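Local coordinates for probable Zn binding protein (Lactobacillus acidophilus, PDB 3Q69) that probably binds mucus as part of a longer bacterial protein, of which this chain is a Muc B2-like domain, and may also bind zinc, at residues Lys40-Leu43 against Thr44-Lys47. Numbering follows the deposited sequence.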
ATOM      1  N   LYS A  40     -24.197   6.319  -1.897  1.00 18.14           N
ATOM      2  CA  LYS A  40     -25.434   6.347  -2.652  1.00 19.00           C
ATOM      3  C   LYS A  40     -25.434   7.513  -3.625  1.00 18.10           C
ATOM      4  O   LYS A  40     -24.707   8.477  -3.445  1.00 18.37           O
ATOM      5  CB  LYS A  40     -26.636   6.506  -1.707  1.00 22.77           C
ATOM      6  CG  LYS A  40     -26.762   5.441  -0.618  1.00 26.59           C
ATOM      7  CD  LYS A  40     -27.099   4.069  -1.192  1.00 28.81           C
ATOM      8  CE  LYS A  40     -27.025   2.988  -0.109  1.00 31.26           C
ATOM      9  NZ  LYS A  40     -27.069   1.603  -0.703  1.00 32.68           N
ATOM     10  N   ARG A  41     -26.260   7.409  -4.657  1.00 15.89           N
ATOM     11  CA  ARG A  41     -26.422   8.470  -5.632  1.00 16.29           C
ATOM     12  C   ARG A  41     -27.915   8.753  -5.717  1.00 16.20           C
ATOM     13  O   ARG A  41     -28.726   7.838  -5.782  1.00 18.77           O
ATOM     14  CB  ARG A  41     -25.917   8.056  -7.013  1.00 17.39           C
ATOM     15  CG  ARG A  41     -26.165   9.140  -8.084  1.00 18.74           C
ATOM     16  CD  ARG A  41     -25.738   8.684  -9.495  1.00 21.62           C
ATOM     17  NE  ARG A  41     -24.319   8.332  -9.539  1.00 24.90           N
ATOM     18  CZ  ARG A  41     -23.836   7.176  -9.996  1.00 24.72           C
ATOM     19  NH1 ARG A  41     -24.662   6.246 -10.458  1.00 27.82           N
ATOM     20  NH2 ARG A  41     -22.524   6.950  -9.995  1.00 26.36           N
ATOM     21  N   ASP A  42     -28.279  10.022  -5.710  1.00 17.54           N
ATOM     22  CA  ASP A  42     -29.677  10.373  -5.807  1.00 19.94           C
ATOM     23  C   ASP A  42     -30.045  10.206  -7.285  1.00 21.24           C
ATOM     24  O   ASP A  42     -29.347  10.698  -8.178  1.00 19.87           O
ATOM     25  CB  ASP A  42     -29.888  11.809  -5.343  1.00 21.50           C
ATOM     26  CG  ASP A  42     -31.333  12.114  -5.087  1.00 25.76           C
ATOM     27  OD1 ASP A  42     -32.115  12.115  -6.061  1.00 26.24           O
ATOM     28  OD2 ASP A  42     -31.704  12.335  -3.911  1.00 27.10           O
ATOM     29  N   LEU A  43     -31.133   9.491  -7.544  1.00 23.22           N
ATOM     30  CA  LEU A  43     -31.555   9.246  -8.916  1.00 24.56           C
ATOM     31  C   LEU A  43     -32.247  10.463  -9.529  1.00 25.20           C
ATOM     32  O   LEU A  43     -32.427  10.546 -10.746  1.00 23.83           O
ATOM     33  CB  LEU A  43     -32.478   8.023  -8.953  1.00 25.04           C
ATOM     34  CG  LEU A  43     -31.767   6.709  -8.618  1.00 26.65           C
ATOM     35  CD1 LEU A  43     -32.754   5.577  -8.501  1.00 26.57           C
ATOM     36  CD2 LEU A  43     -30.745   6.409  -9.727  1.00 27.26           C
ATOM     37  N   THR A  44     -32.608  11.420  -8.677  1.00 25.55           N
ATOM     38  CA  THR A  44     -33.305  12.622  -9.115  1.00 26.05           C
ATOM     39  C   THR A  44     -32.396  13.748  -9.588  1.00 26.05           C
ATOM     40  O   THR A  44     -32.627  14.319 -10.648  1.00 25.36           O
ATOM     41  CB  THR A  44     -34.205  13.179  -7.993  1.00 26.98           C
ATOM     42  OG1 THR A  44     -35.161  12.184  -7.605  1.00 29.31           O
ATOM     43  CG2 THR A  44     -34.950  14.415  -8.478  1.00 28.47           C
ATOM     44  N   ASN A  45     -31.363  14.062  -8.811  1.00 24.23           N
ATOM     45  CA  ASN A  45     -30.462  15.155  -9.158  1.00 22.93           C
ATOM     46  C   ASN A  45     -29.001  14.763  -9.374  1.00 21.73           C
ATOM     47  O   ASN A  45     -28.155  15.630  -9.595  1.00 23.10           O
ATOM     48  CB  ASN A  45     -30.541  16.227  -8.079  1.00 23.61           C
ATOM     49  CG  ASN A  45     -30.290  15.671  -6.701  1.00 22.53           C
ATOM     50  OD1 ASN A  45     -29.486  14.757  -6.538  1.00 22.46           O
ATOM     51  ND2 ASN A  45     -30.959  16.229  -5.694  1.00 21.27           N
ATOM     52  N   GLY A  46     -28.703  13.470  -9.299  1.00 19.17           N
ATOM     53  CA  GLY A  46     -27.337  13.012  -9.508  1.00 17.99           C
ATOM     54  C   GLY A  46     -26.345  13.203  -8.363  1.00 18.51           C
ATOM     55  O   GLY A  46     -25.195  12.804  -8.477  1.00 21.11           O
ATOM     56  N   LYS A  47     -26.772  13.785  -7.253  1.00 16.16           N
ATOM     57  CA  LYS A  47     -25.876  13.981  -6.116  1.00 19.25           C
ATOM     58  C   LYS A  47     -25.343  12.653  -5.555  1.00 16.72           C
ATOM     59  O   LYS A  47     -26.094  11.709  -5.316  1.00 14.56           O
ATOM     60  CB  LYS A  47     -26.599  14.735  -4.997  1.00 20.84           C
ATOM     61  CG  LYS A  47     -25.753  14.949  -3.780  1.00 26.66           C
ATOM     62  CD  LYS A  47     -26.503  15.718  -2.707  1.00 30.13           C
ATOM     63  CE  LYS A  47     -27.781  14.996  -2.283  1.00 32.21           C
ATOM     64  NZ  LYS A  47     -28.543  15.753  -1.250  1.00 34.10           N
TER
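Asp-42 and Lys-47 face each other across a reversal of the chain, the end-to-end directions of 40-43 and 44-47 lying 144° apart. Asp-42 N donates a nearly straight bond to Lys-47 O (2.8 Å), in the plane of that carbonyl, and Arg-41 CA adds a CH...O contact to the same oxygen. Farther round the bend, Gly-46 N reaches Asp-42 O only weakly; the positive phi of Gly-46 suits a glycine. From the end of strand 27-42 the Asp-42 carboxylate reaches forward over the loop: with CG anti to the backbone N (chi1 -165°), OD1 accepts from Thr-44 N at 2.8 Å through its anti lone pair, and weakly from Asn-45 N. The Thr-44 side chain runs alongside, its CB 3.0 Å from Asp-42 OD1. This is an Asx turn, and a second follows at Asn-45, whose OD1 takes Lys-47 N at 3.0 Å, tilted from the amide plane; Asp and Asn suit such places because their short side chains set an oxygen within reach of the backbone N two residues on. Asp-42 and Asn-45 cross nearly at right angles, carboxylate and amide planes 40° apart. Both turns lie in the exposed hairpin loop joining strands 27-42 and 48-49. Replacing Asp-42 by alanine would probably leave Thr-44 N without its carboxylate acceptor. Arg-41, extended and then bent at chi3, carries its guanidinium to salt bridges with Glu-3, on strand 2-19, and Glu-48.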